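Local coordinates for AlyGC (Glaciecola chathamensis, PDB 5GKD), which is an alginate lyase of polysaccharide lyase family 6, cleaving the marine polysaccharide alginate, probably by beta-elimination at a calcium-containing active site, at residues 191-199 with 217-225; 550-558 with 581-589. All coordinates share one frame; numbering follows the deposited sequence.

Interaction 1: 191-199 with 217-225. With PO4 (phosphate ion), chain H.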
# COMPACT_ATOMS: atom_id res chain seq x y z
N HIS A 191 25.77 -18.20 -5.46
CA HIS A 191 25.83 -19.62 -5.07
C HIS A 191 26.68 -20.44 -6.03
O HIS A 191 27.43 -21.33 -5.61
CB HIS A 191 24.40 -20.17 -5.02
CG HIS A 191 24.22 -21.36 -4.13
ND1 HIS A 191 24.70 -22.61 -4.44
CD2 HIS A 191 23.53 -21.49 -2.97
CE1 HIS A 191 24.35 -23.46 -3.49
NE2 HIS A 191 23.64 -22.81 -2.59
N HIS A 192 26.60 -20.13 -7.33
CA HIS A 192 27.23 -20.91 -8.39
C HIS A 192 28.36 -20.17 -9.08
O HIS A 192 28.76 -20.55 -10.19
CB HIS A 192 26.15 -21.32 -9.39
CG HIS A 192 25.03 -22.06 -8.76
ND1 HIS A 192 25.20 -23.27 -8.14
CD2 HIS A 192 23.72 -21.74 -8.61
CE1 HIS A 192 24.05 -23.68 -7.65
NE2 HIS A 192 23.14 -22.77 -7.92
N SER A 193 28.90 -19.13 -8.45
CA SER A 193 29.88 -18.26 -9.09
C SER A 193 31.25 -18.91 -9.23
O SER A 193 32.04 -18.45 -10.05
CB SER A 193 29.99 -16.94 -8.33
OG SER A 193 30.27 -17.17 -6.96
N LEU A 194 31.54 -19.97 -8.48
CA LEU A 194 32.80 -20.68 -8.65
C LEU A 194 32.73 -21.75 -9.73
O LEU A 194 33.73 -22.39 -10.01
CB LEU A 194 33.24 -21.29 -7.32
CG LEU A 194 33.36 -20.23 -6.23
CD1 LEU A 194 33.85 -20.81 -4.92
CD2 LEU A 194 34.29 -19.12 -6.70
N THR A 195 31.58 -21.94 -10.36
CA THR A 195 31.50 -22.85 -11.49
C THR A 195 31.81 -22.08 -12.77
O THR A 195 31.70 -20.85 -12.81
CB THR A 195 30.12 -23.51 -11.59
OG1 THR A 195 29.16 -22.55 -12.02
CG2 THR A 195 29.69 -24.06 -10.24
N ASP A 196 32.24 -22.81 -13.79
CA ASP A 196 32.60 -22.24 -15.08
C ASP A 196 31.37 -22.24 -15.99
O ASP A 196 30.81 -23.30 -16.27
CB ASP A 196 33.72 -23.03 -15.75
CG ASP A 196 35.05 -22.89 -15.04
OD1 ASP A 196 35.29 -21.86 -14.38
OD2 ASP A 196 35.87 -23.81 -15.16
N SER A 197 30.99 -21.06 -16.47
CA SER A 197 29.84 -20.92 -17.35
C SER A 197 30.20 -20.92 -18.83
O SER A 197 29.47 -21.49 -19.63
CB SER A 197 29.07 -19.65 -16.98
OG SER A 197 27.95 -19.46 -17.82
N PHE A 198 31.32 -20.29 -19.21
CA PHE A 198 31.78 -20.20 -20.61
C PHE A 198 30.77 -19.47 -21.49
O PHE A 198 30.64 -19.77 -22.67
CB PHE A 198 32.07 -21.57 -21.21
CG PHE A 198 33.13 -22.37 -20.47
CD1 PHE A 198 34.29 -21.78 -20.04
CD2 PHE A 198 32.96 -23.72 -20.26
CE1 PHE A 198 35.28 -22.53 -19.39
CE2 PHE A 198 33.93 -24.47 -19.60
CZ PHE A 198 35.09 -23.87 -19.16
N THR A 199 30.04 -18.50 -20.94
CA THR A 199 29.05 -17.77 -21.71
C THR A 199 29.69 -16.68 -22.56
O THR A 199 30.56 -15.95 -22.09
CB THR A 199 28.02 -17.14 -20.77
OG1 THR A 199 27.33 -18.17 -20.05
CG2 THR A 199 27.03 -16.31 -21.55
N SER A 217 26.09 -8.00 -14.71
CA SER A 217 26.56 -8.51 -13.43
C SER A 217 27.13 -9.90 -13.71
O SER A 217 26.36 -10.86 -13.82
CB SER A 217 25.43 -8.55 -12.41
OG SER A 217 25.87 -8.94 -11.11
N ASN A 218 28.45 -10.01 -13.87
CA ASN A 218 29.05 -11.31 -14.10
C ASN A 218 29.25 -12.02 -12.77
O ASN A 218 29.87 -11.46 -11.86
CB ASN A 218 30.37 -11.20 -14.85
CG ASN A 218 30.84 -12.53 -15.37
OD1 ASN A 218 30.32 -13.04 -16.36
ND2 ASN A 218 31.81 -13.12 -14.68
N LYS A 219 28.72 -13.23 -12.64
CA LYS A 219 28.70 -13.98 -11.38
C LYS A 219 29.01 -15.45 -11.63
O LYS A 219 28.31 -16.34 -11.15
CB LYS A 219 27.35 -13.84 -10.67
CG LYS A 219 27.08 -12.48 -10.01
CD LYS A 219 25.76 -12.52 -9.23
CE LYS A 219 25.50 -11.23 -8.45
NZ LYS A 219 24.12 -11.18 -7.89
N SER A 220 30.03 -15.71 -12.42
CA SER A 220 30.46 -17.07 -12.71
C SER A 220 31.82 -16.98 -13.39
O SER A 220 32.35 -15.89 -13.61
CB SER A 220 29.45 -17.80 -13.59
OG SER A 220 29.06 -17.00 -14.69
N GLY A 221 32.36 -18.14 -13.75
CA GLY A 221 33.73 -18.24 -14.22
C GLY A 221 33.87 -18.33 -15.73
O GLY A 221 33.03 -18.91 -16.41
N LYS A 222 34.96 -17.75 -16.23
CA LYS A 222 35.47 -18.00 -17.58
C LYS A 222 34.45 -17.62 -18.66
O LYS A 222 34.30 -18.31 -19.67
CB LYS A 222 35.92 -19.45 -17.73
CG LYS A 222 36.82 -19.90 -16.58
CD LYS A 222 38.10 -20.55 -17.06
CE LYS A 222 38.52 -21.73 -16.18
NZ LYS A 222 38.52 -21.45 -14.73
N ASN A 223 33.78 -16.51 -18.47
CA ASN A 223 32.90 -15.98 -19.48
C ASN A 223 33.68 -14.99 -20.33
O ASN A 223 34.73 -14.50 -19.94
CB ASN A 223 31.68 -15.32 -18.84
CG ASN A 223 30.89 -16.30 -18.00
OD1 ASN A 223 30.66 -17.44 -18.42
ND2 ASN A 223 30.50 -15.88 -16.80
N SER A 224 33.13 -14.69 -21.51
CA SER A 224 33.75 -13.74 -22.43
C SER A 224 32.73 -12.66 -22.79
O SER A 224 31.70 -12.95 -23.42
CB SER A 224 34.27 -14.48 -23.67
OG SER A 224 34.52 -13.58 -24.73
N ILE A 225 32.98 -11.44 -22.36
CA ILE A 225 32.07 -10.31 -22.57
C ILE A 225 32.79 -9.32 -23.46
O ILE A 225 33.73 -8.64 -23.02
CB ILE A 225 31.65 -9.67 -21.24
CG1 ILE A 225 31.04 -10.74 -20.32
CG2 ILE A 225 30.65 -8.56 -21.49
CD1 ILE A 225 31.05 -10.36 -18.85
P PO4 H . 24.71 -7.84 -6.43
O1 PO4 H . 25.47 -8.08 -7.70
O2 PO4 H . 23.41 -7.25 -6.81
O3 PO4 H . 25.53 -6.89 -5.50
O4 PO4 H . 24.40 -9.21 -5.86
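Gly221 bonds through its backbone to the residues either side of Asp196: Gly221 N donates to Thr195 O (2.9 Å), and Ser197 N donates to Gly221 O (3.0 Å), making a single isolated Asp196-Gly221 bridge. Further along, Ser224 N reaches Thr199 O at 2.9 Å in a nearly straight bond, N-H...O 175°, where strand 224-231 begins. CA-H...O contacts add to these, with Ser193 CA against Lys219 O and Phe198 CA against Lys222 O.

The amide of Asn223 is the main side-chain link. With CG beside its own backbone N (chi1 -60°), it turns toward the backbone of residues 197-199, where Thr199 N donates to Asn223 OD1 at 2.8 Å. Its ND2 is held by two acceptors of its own segment, Asn218 OD1 and Ser220 OG, the latter lying in the amide plane, and this pair fixes the rotation of the group. Ser197 CB rests 3.1 Å from Asn223 OD1.

In the right-handed parallel beta-helix of the pectate-lyase-like clan, these are turns of successive coils: the loop ahead of strand 200-207 lies against the turn between strands 214-219 and 224-231.

A charged pair and an aromatic ring meet around Lys222. Its bent chain crosses the Asp196 carboxylate in a salt bridge, Lys222 NZ to Asp196 OD1 3.3 Å, whose hydrogen bond is weak, while Lys222 CB lies 3.6 Å from Phe198 CE1. The Phe198 ring also stacks with His163. Lys219 instead extends away from residues 191-199, and Lys219 NZ donates to phosphate O4 at 2.8 Å; Arg240, which also lines the carbonate pocket, binds the same phosphate, probably acquired from the crystallisation liquor.

Interaction 2: 550-558 with 581-589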
# COMPACT_ATOMS: atom_id res chain seq x y z
N SER A 550 4.90 28.85 -8.21
CA SER A 550 3.56 28.59 -7.72
C SER A 550 3.45 28.89 -6.24
O SER A 550 4.45 28.97 -5.52
CB SER A 550 3.14 27.14 -8.00
OG SER A 550 3.14 26.89 -9.39
N THR A 551 2.22 29.04 -5.78
CA THR A 551 1.94 29.39 -4.41
C THR A 551 0.87 28.46 -3.86
O THR A 551 -0.13 28.19 -4.52
CB THR A 551 1.46 30.85 -4.30
OG1 THR A 551 2.42 31.71 -4.92
CG2 THR A 551 1.27 31.26 -2.85
N PHE A 552 1.09 27.98 -2.64
CA PHE A 552 0.20 27.00 -2.03
C PHE A 552 -0.04 27.44 -0.59
O PHE A 552 0.92 27.55 0.18
CB PHE A 552 0.81 25.58 -2.08
CG PHE A 552 1.23 25.16 -3.48
CD1 PHE A 552 2.50 25.43 -3.94
CD2 PHE A 552 0.34 24.49 -4.32
CE1 PHE A 552 2.89 25.05 -5.20
CE2 PHE A 552 0.73 24.12 -5.58
CZ PHE A 552 2.00 24.40 -6.03
N GLU A 553 -1.29 27.70 -0.24
CA GLU A 553 -1.61 28.31 1.05
C GLU A 553 -2.78 27.62 1.72
O GLU A 553 -3.68 27.09 1.07
CB GLU A 553 -1.97 29.79 0.91
CG GLU A 553 -0.81 30.69 0.63
CD GLU A 553 -1.23 32.15 0.63
OE1 GLU A 553 -2.45 32.42 0.72
OE2 GLU A 553 -0.34 33.02 0.54
N ASN A 554 -2.78 27.70 3.05
CA ASN A 554 -3.94 27.37 3.87
C ASN A 554 -4.29 25.88 3.80
O ASN A 554 -5.45 25.50 3.69
CB ASN A 554 -5.14 28.24 3.47
CG ASN A 554 -4.87 29.72 3.69
OD1 ASN A 554 -4.28 30.11 4.70
ND2 ASN A 554 -5.28 30.54 2.73
N LEU A 555 -3.25 25.04 3.85
CA LEU A 555 -3.43 23.61 4.04
C LEU A 555 -3.53 23.33 5.55
O LEU A 555 -2.73 22.62 6.15
CB LEU A 555 -2.29 22.82 3.41
CG LEU A 555 -2.27 22.63 1.88
CD1 LEU A 555 -1.92 23.90 1.14
CD2 LEU A 555 -1.30 21.52 1.51
N ASP A 556 -4.54 23.94 6.16
CA ASP A 556 -4.55 23.93 7.61
C ASP A 556 -5.94 23.86 8.22
O ASP A 556 -6.10 24.20 9.40
CB ASP A 556 -3.81 25.17 8.15
CG ASP A 556 -4.41 26.49 7.68
OD1 ASP A 556 -5.23 26.50 6.74
OD2 ASP A 556 -4.04 27.52 8.25
N ILE A 557 -6.95 23.39 7.47
CA ILE A 557 -8.29 23.28 8.05
C ILE A 557 -8.33 22.26 9.17
O ILE A 557 -9.13 22.37 10.10
CB ILE A 557 -9.31 22.95 6.96
CG1 ILE A 557 -10.73 23.10 7.51
CG2 ILE A 557 -9.08 21.53 6.42
CD1 ILE A 557 -11.81 23.14 6.45
N ASN A 558 -7.47 21.24 9.11
CA ASN A 558 -7.36 20.24 10.16
C ASN A 558 -5.91 19.78 10.18
O ASN A 558 -5.08 20.21 9.37
CB ASN A 558 -8.36 19.11 9.91
CG ASN A 558 -8.77 18.40 11.18
OD1 ASN A 558 -7.93 18.00 11.99
ND2 ASN A 558 -10.07 18.25 11.38
N GLN A 581 6.16 29.33 -3.31
CA GLN A 581 5.87 29.72 -1.93
C GLN A 581 4.87 28.76 -1.31
O GLN A 581 3.92 28.32 -1.97
CB GLN A 581 5.31 31.14 -1.84
CG GLN A 581 5.53 32.00 -3.07
CD GLN A 581 6.97 32.21 -3.43
OE1 GLN A 581 7.80 32.35 -2.58
NE2 GLN A 581 7.28 32.23 -4.70
N PHE A 582 5.05 28.49 -0.03
CA PHE A 582 4.19 27.58 0.71
C PHE A 582 3.92 28.21 2.06
O PHE A 582 4.86 28.61 2.75
CB PHE A 582 4.87 26.21 0.90
CG PHE A 582 5.34 25.59 -0.39
CD1 PHE A 582 6.52 26.00 -0.99
CD2 PHE A 582 4.61 24.59 -1.00
CE1 PHE A 582 6.94 25.44 -2.18
CE2 PHE A 582 5.03 24.01 -2.19
CZ PHE A 582 6.20 24.43 -2.77
N LYS A 583 2.66 28.30 2.45
CA LYS A 583 2.34 28.89 3.72
C LYS A 583 1.15 28.28 4.44
O LYS A 583 0.14 28.07 3.85
CB LYS A 583 2.13 30.38 3.54
CG LYS A 583 2.08 31.16 4.82
CD LYS A 583 2.12 32.67 4.59
CE LYS A 583 3.13 33.33 5.51
NZ LYS A 583 2.68 34.66 6.01
N HIS A 584 1.29 28.04 5.72
CA HIS A 584 0.25 27.50 6.59
C HIS A 584 -0.18 26.08 6.27
O HIS A 584 -1.25 25.87 5.77
CB HIS A 584 -0.99 28.39 6.67
CG HIS A 584 -0.71 29.83 6.95
ND1 HIS A 584 -0.09 30.26 8.10
CD2 HIS A 584 -1.00 30.94 6.25
CE1 HIS A 584 0.00 31.57 8.08
NE2 HIS A 584 -0.54 32.00 6.97
N ILE A 585 0.69 25.13 6.59
CA ILE A 585 0.49 23.74 6.35
C ILE A 585 0.71 22.93 7.59
O ILE A 585 1.74 23.00 8.19
CB ILE A 585 1.49 23.30 5.28
CG1 ILE A 585 1.25 24.07 3.99
CG2 ILE A 585 1.44 21.81 5.08
CD1 ILE A 585 2.40 24.05 3.04
N THR A 586 -0.27 22.14 7.96
CA THR A 586 -0.17 21.37 9.20
C THR A 586 0.57 20.04 9.03
O THR A 586 1.10 19.52 10.02
CB THR A 586 -1.56 21.08 9.78
OG1 THR A 586 -2.33 20.36 8.81
CG2 THR A 586 -2.27 22.38 10.14
N GLY A 587 0.62 19.48 7.83
CA GLY A 587 1.32 18.24 7.59
C GLY A 587 2.77 18.46 7.22
O GLY A 587 3.38 19.48 7.56
N ASP A 588 3.34 17.48 6.53
CA ASP A 588 4.66 17.64 5.92
C ASP A 588 4.52 18.22 4.53
O ASP A 588 3.44 18.20 3.92
CB ASP A 588 5.39 16.31 5.83
CG ASP A 588 5.49 15.60 7.17
OD1 ASP A 588 6.05 16.18 8.13
OD2 ASP A 588 5.00 14.47 7.26
N LEU A 589 5.64 18.74 4.02
CA LEU A 589 5.71 19.18 2.63
C LEU A 589 5.86 17.99 1.69
O LEU A 589 4.99 17.74 0.85
CB LEU A 589 6.87 20.16 2.46
CG LEU A 589 6.70 21.58 1.93
CD1 LEU A 589 7.72 21.85 0.82
CD2 LEU A 589 5.30 21.89 1.47
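Gln581 begins the pairing with Thr551: Gln581 N donates to Ser550 O (2.8 Å), its O accepts from Phe552 N, and its side chain crosses that of Thr551, with Gln581 CG nearest Thr551 OG1. Next, Phe582 lies beside Phe552, both side chains pointing the same way. Their ring planes are only 18° apart but slid so far that overlap is slight; contact is made by Phe582 CE2 at 3.4 Å from Phe552 CD1. Lys583 N bonds to Phe552 O and Lys583 O takes Asn554 N, while its CB lies alongside Glu553 CG on the other face of the sheet.

At His584 the ring runs nearly parallel to the Asn554 amide, planes 2° apart, with His584 CD2 3.7 Å from Asn554 OD1. His584 ND1 is hydrogen-bonded to Asp616 OD2, outside the two segments, and its CB meets Asp556 OD2. Ile585 returns to the Phe552 and Phe582 face, setting Ile585 CG1 3.8 Å from Leu555 CB. Thr586 closes the contact: N binds Leu555 O, and Thr586 OG1, placed between N and the carbonyl carbon (chi1 59°), donates to a lone pair of Asn558 O at 2.8 Å.

This in-register parallel pairing is the stacking of neighbouring coils in a parallel beta-helix. Strand 517-519 flanks 551-555 on one side and strand 613-617 flanks 581-585 on the other, while Leu531 of strand 530-534 packs against Phe552 and Leu555.

How the interactions relate
Interaction 1 comes first along the chain and closes well before interaction 2 opens. Their centres are about 55 Å apart and their nearest atoms about 35 Å apart, on opposite sides of the chain's centre, with no strand in common. Residues 191-199 and 217-225 belong to the chondroitinase B-like part of the chain, which also holds the calcium site; one calcium ligand, Glu214, starts strand 214-219, which runs into interaction 1. Residues 550-558 and 581-589 lie in the separate set of parallel strands that starts near residue 441. Both contacts join consecutive coils, one through turns and the other through a parallel strand pair. The protein thus repeats one building principle in two stacks, and the calcium and carbonate sites seen lie in the first.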